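Local coordinates for protein serpin-ZX (Arabidopsis thaliana, PDB 3LE2) that inhibits the cysteine protease metacaspase-9 by covalent capture when the protease cuts the inhibitor's reactive centre loop, and limits the protease RD21A to restrain programmed cell death, at residues 107-112 against 309-314; 238-243 against 370-375. All blocks are in the same frame, centred on the assembly; numbering follows the deposited sequence. Where two conformers were deposited one is given.

The two contacts sit on opposite sides of the chain's centre, with their own centres about 40 Å apart and their nearest atoms about 26 Å apart. They share no helix or strand. Contact 1 is partly buried and lies near the periphery. It ties the start of helix 110-119 to a loop, with a methionine against an aromatic ring on its inner side and charged groups on its outer side. Contact 2 is buried. It joins two neighbouring strands through a regular ladder of backbone bonds, and its side chains are almost all apolar or aromatic. Contact 1 has a single backbone bridge, whereas contact 2 has four paired positions.

Contact 1 of 2, residues 107-112 against 309-314; sequences SFKPSF and LTEMVE
Met312 lies against the ring of Phe112, and the two side chains cross at a slant. The Met312 CG atom sits over one face of the ring, 3.6 Å from its centroid and displaced toward the rim. It comes closest to Phe112 CZ, at 3.5 Å. This is a CH-pi contact. The sulfur approaches more obliquely, with Met312 SD 4.8 Å from the same centroid, as a Met-aromatic contact. Phe112 CG is anti to the backbone N (chi1 -178°), and the turn about CB-CG (chi2 80°) sets the face that meets Met312. Phe108 instead lies side by side with Met312, the two pointing the same way. Met312 O is at the edge of the Phe108 ring, in its plane. That same oxygen accepts the backbone N-H of Lys109, with Lys109 N to Met312 O at 2.9 Å. Phe108 and Val313 are bridged through their backbones, with 4.1 Å between their CA atoms. It is a single bridge and not a ladder. The outer side is polar. Glu314 is extended beyond CG and carries its carboxylate back to the other segment. Ser107 OG donates to Glu314 OE1 at 2.9 Å, on the OE1 lone pair that points away from OE2. The other oxygen, Glu314 OE2, rests 3.3 Å from Pro110 CD, where the two side chains cross at about a right angle. Lys109, at the N-cap position, runs out extended to a long salt bridge, 3.7 Å from NZ to Glu311 OE1. Further in, Phe108 and Met312 both touch Leu167 of strand 167-176, and Phe112 touches Ile46 of helix 37-49. The contact pins the loop 309-314 against the start of helix 110-119, which follows strand 93-103 of the large central beta-sheet (sheet A) of the serpin fold.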
loop_
_atom_site.group_PDB
_atom_site.type_symbol
_atom_site.label_atom_id
_atom_site.label_comp_id
_atom_site.label_asym_id
_atom_site.label_seq_id
_atom_site.Cartn_x
_atom_site.Cartn_y
_atom_site.Cartn_z
ATOM N N SER A 107 26.762 2.800 14.825
ATOM C CA SER A 107 26.245 4.155 14.876
ATOM C C SER A 107 26.155 4.688 13.451
ATOM O O SER A 107 27.016 4.400 12.623
ATOM C CB SER A 107 27.139 5.039 15.751
ATOM O OG SER A 107 28.495 4.651 15.645
ATOM N N PHE A 108 25.097 5.438 13.163
ATOM C CA PHE A 108 24.895 5.993 11.837
ATOM C C PHE A 108 25.829 7.166 11.664
ATOM O O PHE A 108 26.163 7.831 12.640
ATOM C CB PHE A 108 23.449 6.472 11.659
ATOM C CG PHE A 108 22.424 5.386 11.815
ATOM C CD1 PHE A 108 22.275 4.407 10.847
ATOM C CD2 PHE A 108 21.602 5.346 12.931
ATOM C CE1 PHE A 108 21.322 3.392 10.992
ATOM C CE2 PHE A 108 20.648 4.338 13.086
ATOM C CZ PHE A 108 20.506 3.360 12.115
ATOM N N LYS A 109 26.260 7.410 10.431
ATOM C CA LYS A 109 26.963 8.642 10.117
ATOM C C LYS A 109 26.005 9.767 10.420
ATOM O O LYS A 109 24.870 9.746 9.954
ATOM C CB LYS A 109 27.339 8.708 8.636
ATOM C CG LYS A 109 28.543 7.879 8.258
ATOM C CD LYS A 109 29.010 8.176 6.837
ATOM C CE LYS A 109 30.215 7.310 6.464
ATOM N NZ LYS A 109 30.807 7.686 5.148
ATOM N N PRO A 110 26.455 10.756 11.201
ATOM C CA PRO A 110 25.616 11.912 11.529
ATOM C C PRO A 110 24.892 12.433 10.298
ATOM O O PRO A 110 23.713 12.784 10.378
ATOM C CB PRO A 110 26.629 12.941 12.017
ATOM C CG PRO A 110 27.706 12.114 12.629
ATOM C CD PRO A 110 27.801 10.862 11.788
ATOM N N SER A 111 25.602 12.471 9.174
ATOM C CA SER A 111 25.054 12.967 7.918
ATOM C C SER A 111 23.853 12.144 7.454
ATOM O O SER A 111 22.821 12.696 7.071
ATOM C CB SER A 111 26.139 12.977 6.839
ATOM O OG SER A 111 26.900 11.783 6.867
ATOM N N PHE A 112 24.002 10.822 7.488
ATOM C CA PHE A 112 22.908 9.902 7.195
ATOM C C PHE A 112 21.691 10.192 8.086
ATOM O O PHE A 112 20.550 10.177 7.616
ATOM C CB PHE A 112 23.387 8.454 7.359
ATOM C CG PHE A 112 22.348 7.423 7.029
ATOM C CD1 PHE A 112 22.082 7.083 5.715
ATOM C CD2 PHE A 112 21.638 6.790 8.036
ATOM C CE1 PHE A 112 21.123 6.136 5.405
ATOM C CE2 PHE A 112 20.680 5.843 7.735
ATOM C CZ PHE A 112 20.421 5.515 6.415
ATOM N N LEU A 309 26.449 -1.962 3.433
ATOM C CA LEU A 309 25.968 -0.596 3.468
ATOM C C LEU A 309 27.062 0.268 4.074
ATOM O O LEU A 309 27.084 0.540 5.283
ATOM C CB LEU A 309 24.684 -0.535 4.287
ATOM C CG LEU A 309 23.634 -1.527 3.781
ATOM C CD1 LEU A 309 22.613 -1.845 4.854
ATOM C CD2 LEU A 309 22.971 -0.976 2.527
ATOM N N THR A 310 27.975 0.687 3.206
ATOM C CA THR A 310 29.193 1.364 3.618
ATOM C C THR A 310 28.986 2.862 3.806
ATOM O O THR A 310 29.846 3.549 4.355
ATOM C CB THR A 310 30.323 1.105 2.605
ATOM O OG1 THR A 310 29.860 1.402 1.279
ATOM C CG2 THR A 310 30.752 -0.355 2.661
ATOM N N GLU A 311 27.837 3.361 3.365
ATOM C CA GLU A 311 27.517 4.777 3.526
ATOM C C GLU A 311 26.530 5.041 4.664
ATOM O O GLU A 311 25.989 6.135 4.790
ATOM C CB GLU A 311 26.961 5.349 2.217
ATOM C CG GLU A 311 27.938 5.272 1.045
ATOM C CD GLU A 311 29.325 5.774 1.414
ATOM O OE1 GLU A 311 29.454 6.950 1.833
ATOM O OE2 GLU A 311 30.285 4.984 1.288
ATOM N N MET A 312 26.294 4.047 5.502
ATOM C CA MET A 312 25.255 4.197 6.506
ATOM C C MET A 312 25.828 4.396 7.920
ATOM O O MET A 312 25.333 5.218 8.702
ATOM C CB MET A 312 24.327 2.994 6.441
ATOM C CG MET A 312 22.970 3.212 7.057
ATOM S SD MET A 312 21.976 1.719 6.885
ATOM C CE MET A 312 21.466 1.815 5.160
ATOM N N VAL A 313 26.882 3.650 8.234
ATOM C CA VAL A 313 27.508 3.719 9.554
ATOM C C VAL A 313 28.842 4.458 9.522
ATOM O O VAL A 313 29.194 5.082 8.518
ATOM C CB VAL A 313 27.738 2.322 10.138
ATOM C CG1 VAL A 313 26.416 1.692 10.516
ATOM C CG2 VAL A 313 28.489 1.460 9.142
ATOM N N GLU A 314 29.586 4.383 10.621
ATOM C CA GLU A 314 30.828 5.143 10.735
ATOM C C GLU A 314 32.091 4.287 10.598
ATOM O O GLU A 314 33.079 4.723 10.002
ATOM C CB GLU A 314 30.843 5.944 12.038
ATOM C CG GLU A 314 29.751 7.002 12.096
ATOM C CD GLU A 314 29.722 7.761 13.408
ATOM O OE1 GLU A 314 29.388 7.149 14.449
ATOM O OE2 GLU A 314 30.021 8.976 13.396
#

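Contact 2 of 2, residues 238-243 against 370-375; sequences MYFYLP and FLLVVT
Tyr241 and Val373 meet on one face of an antiparallel pair of strands in sheet B of the serpin fold. The strand directions of 238-243 and 370-375 differ by 161°. Tyr239 with Val373 and Tyr241 with Leu371 are the hydrogen-bonded pairs. Met238 with Val374 and Phe240 with Leu372 are the non-hydrogen-bonded ones. Each hydrogen-bonded pair exchanges two backbone bonds, and the shortest is 2.7 Å, from Tyr239 N to Val373 O. Tyr241 has its CG beside the backbone N (chi1 -53°). Its ring reaches along the sheet, past its paired residue Leu371, as far as Val373. There Tyr241 CE2 meets Val373 CG2 at 3.4 Å, and the two side chains cross at a slant. Leu371 O lies in the plane of the Tyr241 ring, at its edge. Near the ring's base, Tyr241 CB packs on Leu371 CB at 3.9 Å. Helix 249-258 covers this face, with Leu252 against Tyr241 and Leu253 against Leu371. Phe370 packs against Phe240 of the opposing strand. With Phe370 CG between the backbone N and the carbonyl carbon (chi1 50°), the two side chains lie side by side and point the same way, with ring centroids 5.5 Å apart. The ring planes are oblique to each other. Phe370 also touches Pro280 and Phe282, so this end of the strand pair packs against strand 277-289, which pairs with strand 326-335 in sheet A. Leu242 CD1 adds an apolar contact, 3.8 Å from Phe370 CB. The strands on either side, 220-226 and 382-388, continue the hydrogen bonding outward. At the closest point between the two phenylalanine rings, Phe240 CD1 is 3.4 Å from Phe370 CE2.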
loop_
_atom_site.group_PDB
_atom_site.type_symbol
_atom_site.label_atom_id
_atom_site.label_comp_id
_atom_site.label_asym_id
_atom_site.label_seq_id
_atom_site.Cartn_x
_atom_site.Cartn_y
_atom_site.Cartn_z
ATOM N N MET A 238 -10.408 4.157 -4.292
ATOM C CA MET A 238 -10.122 2.740 -4.133
ATOM C C MET A 238 -10.657 2.037 -5.359
ATOM O O MET A 238 -11.765 2.313 -5.820
ATOM C CB MET A 238 -10.743 2.160 -2.840
ATOM C CG MET A 238 -10.586 0.630 -2.702
ATOM S SD MET A 238 -11.282 -0.070 -1.189
ATOM C CE MET A 238 -9.993 0.356 -0.011
ATOM N N TYR A 239 -9.851 1.143 -5.905
ATOM C CA TYR A 239 -10.243 0.409 -7.082
ATOM C C TYR A 239 -10.374 -1.062 -6.745
ATOM O O TYR A 239 -9.561 -1.619 -5.981
ATOM C CB TYR A 239 -9.231 0.642 -8.213
ATOM C CG TYR A 239 -9.225 2.085 -8.674
ATOM C CD1 TYR A 239 -10.213 2.572 -9.525
ATOM C CD2 TYR A 239 -8.256 2.963 -8.221
ATOM C CE1 TYR A 239 -10.229 3.904 -9.914
ATOM C CE2 TYR A 239 -8.251 4.276 -8.614
ATOM C CZ TYR A 239 -9.234 4.749 -9.461
ATOM O OH TYR A 239 -9.195 6.070 -9.830
ATOM N N PHE A 240 -11.418 -1.672 -7.305
ATOM C CA PHE A 240 -11.708 -3.090 -7.122
ATOM C C PHE A 240 -11.562 -3.778 -8.465
ATOM O O PHE A 240 -12.190 -3.366 -9.435
ATOM C CB PHE A 240 -13.138 -3.289 -6.620
ATOM C CG PHE A 240 -13.421 -2.629 -5.299
ATOM C CD1 PHE A 240 -13.616 -3.388 -4.161
ATOM C CD2 PHE A 240 -13.497 -1.245 -5.200
ATOM C CE1 PHE A 240 -13.878 -2.792 -2.947
ATOM C CE2 PHE A 240 -13.757 -0.641 -3.989
ATOM C CZ PHE A 240 -13.947 -1.416 -2.860
ATOM N N TYR A 241 -10.721 -4.811 -8.509
ATOM C CA TYR A 241 -10.500 -5.578 -9.720
ATOM C C TYR A 241 -11.088 -6.960 -9.534
ATOM O O TYR A 241 -10.532 -7.796 -8.813
ATOM C CB TYR A 241 -9.012 -5.650 -10.068
ATOM C CG TYR A 241 -8.364 -4.286 -10.117
ATOM C CD1 TYR A 241 -8.053 -3.666 -11.339
ATOM C CD2 TYR A 241 -8.068 -3.606 -8.941
ATOM C CE1 TYR A 241 -7.458 -2.397 -11.372
ATOM C CE2 TYR A 241 -7.479 -2.350 -8.960
ATOM C CZ TYR A 241 -7.175 -1.749 -10.166
ATOM O OH TYR A 241 -6.594 -0.503 -10.138
ATOM N N LEU A 242 -12.212 -7.184 -10.210
ATOM C CA LEU A 242 -13.050 -8.353 -10.006
ATOM C C LEU A 242 -13.040 -9.315 -11.202
ATOM O O LEU A 242 -13.635 -9.036 -12.232
ATOM C CB LEU A 242 -14.474 -7.879 -9.727
ATOM C CG LEU A 242 -15.539 -8.892 -9.308
ATOM C CD1 LEU A 242 -15.206 -9.472 -7.949
ATOM C CD2 LEU A 242 -16.917 -8.233 -9.291
ATOM N N PRO A 243 -12.372 -10.470 -11.059
ATOM C CA PRO A 243 -12.390 -11.481 -12.121
ATOM C C PRO A 243 -13.818 -11.921 -12.392
ATOM O O PRO A 243 -14.630 -11.896 -11.469
ATOM C CB PRO A 243 -11.630 -12.655 -11.502
ATOM C CG PRO A 243 -10.854 -12.074 -10.376
ATOM C CD PRO A 243 -11.671 -10.943 -9.856
ATOM N N PHE A 370 -11.266 -10.475 -5.036
ATOM C CA PHE A 370 -10.927 -9.384 -5.927
ATOM C C PHE A 370 -9.660 -8.706 -5.436
ATOM O O PHE A 370 -9.276 -8.876 -4.275
ATOM C CB PHE A 370 -12.080 -8.376 -6.009
ATOM C CG PHE A 370 -12.622 -7.924 -4.661
ATOM C CD1 PHE A 370 -13.643 -8.626 -4.035
ATOM C CD2 PHE A 370 -12.158 -6.764 -4.060
ATOM C CE1 PHE A 370 -14.168 -8.207 -2.802
ATOM C CE2 PHE A 370 -12.676 -6.334 -2.826
ATOM C CZ PHE A 370 -13.689 -7.058 -2.200
ATOM N N LEU A 371 -9.003 -7.965 -6.325
ATOM C CA LEU A 371 -7.856 -7.165 -5.935
ATOM C C LEU A 371 -8.313 -5.791 -5.523
ATOM O O LEU A 371 -9.405 -5.355 -5.882
ATOM C CB LEU A 371 -6.854 -7.013 -7.077
ATOM C CG LEU A 371 -5.992 -8.228 -7.388
ATOM C CD1 LEU A 371 -5.141 -7.950 -8.610
ATOM C CD2 LEU A 371 -5.127 -8.586 -6.169
ATOM N N LEU A 372 -7.465 -5.121 -4.747
ATOM C CA LEU A 372 -7.721 -3.779 -4.247
ATOM C C LEU A 372 -6.519 -2.906 -4.531
ATOM O O LEU A 372 -5.378 -3.341 -4.363
ATOM C CB LEU A 372 -7.910 -3.799 -2.728
ATOM C CG LEU A 372 -9.181 -4.378 -2.122
ATOM C CD1 LEU A 372 -9.114 -4.226 -0.608
ATOM C CD2 LEU A 372 -10.391 -3.670 -2.695
ATOM N N VAL A 373 -6.777 -1.665 -4.930
ATOM C CA VAL A 373 -5.717 -0.675 -5.105
ATOM C C VAL A 373 -6.204 0.707 -4.634
ATOM O O VAL A 373 -7.293 1.147 -4.992
ATOM C CB VAL A 373 -5.229 -0.601 -6.582
ATOM C CG1 VAL A 373 -4.199 0.510 -6.762
ATOM C CG2 VAL A 373 -4.652 -1.945 -7.026
ATOM N N VAL A 374 -5.412 1.369 -3.799
ATOM C CA VAL A 374 -5.745 2.716 -3.360
ATOM C C VAL A 374 -4.693 3.640 -3.932
ATOM O O VAL A 374 -3.506 3.449 -3.700
ATOM C CB VAL A 374 -5.789 2.868 -1.817
ATOM C CG1 VAL A 374 -5.899 4.350 -1.431
ATOM C CG2 VAL A 374 -6.949 2.069 -1.216
ATOM N N THR A 375 -5.132 4.631 -4.699
ATOM C CA THR A 375 -4.197 5.513 -5.366
ATOM C C THR A 375 -4.568 6.957 -5.167
ATOM O O THR A 375 -5.730 7.305 -4.936
ATOM C CB THR A 375 -4.218 5.315 -6.880
ATOM O OG1 THR A 375 -5.465 5.805 -7.380
ATOM C CG2 THR A 375 -4.087 3.852 -7.235
#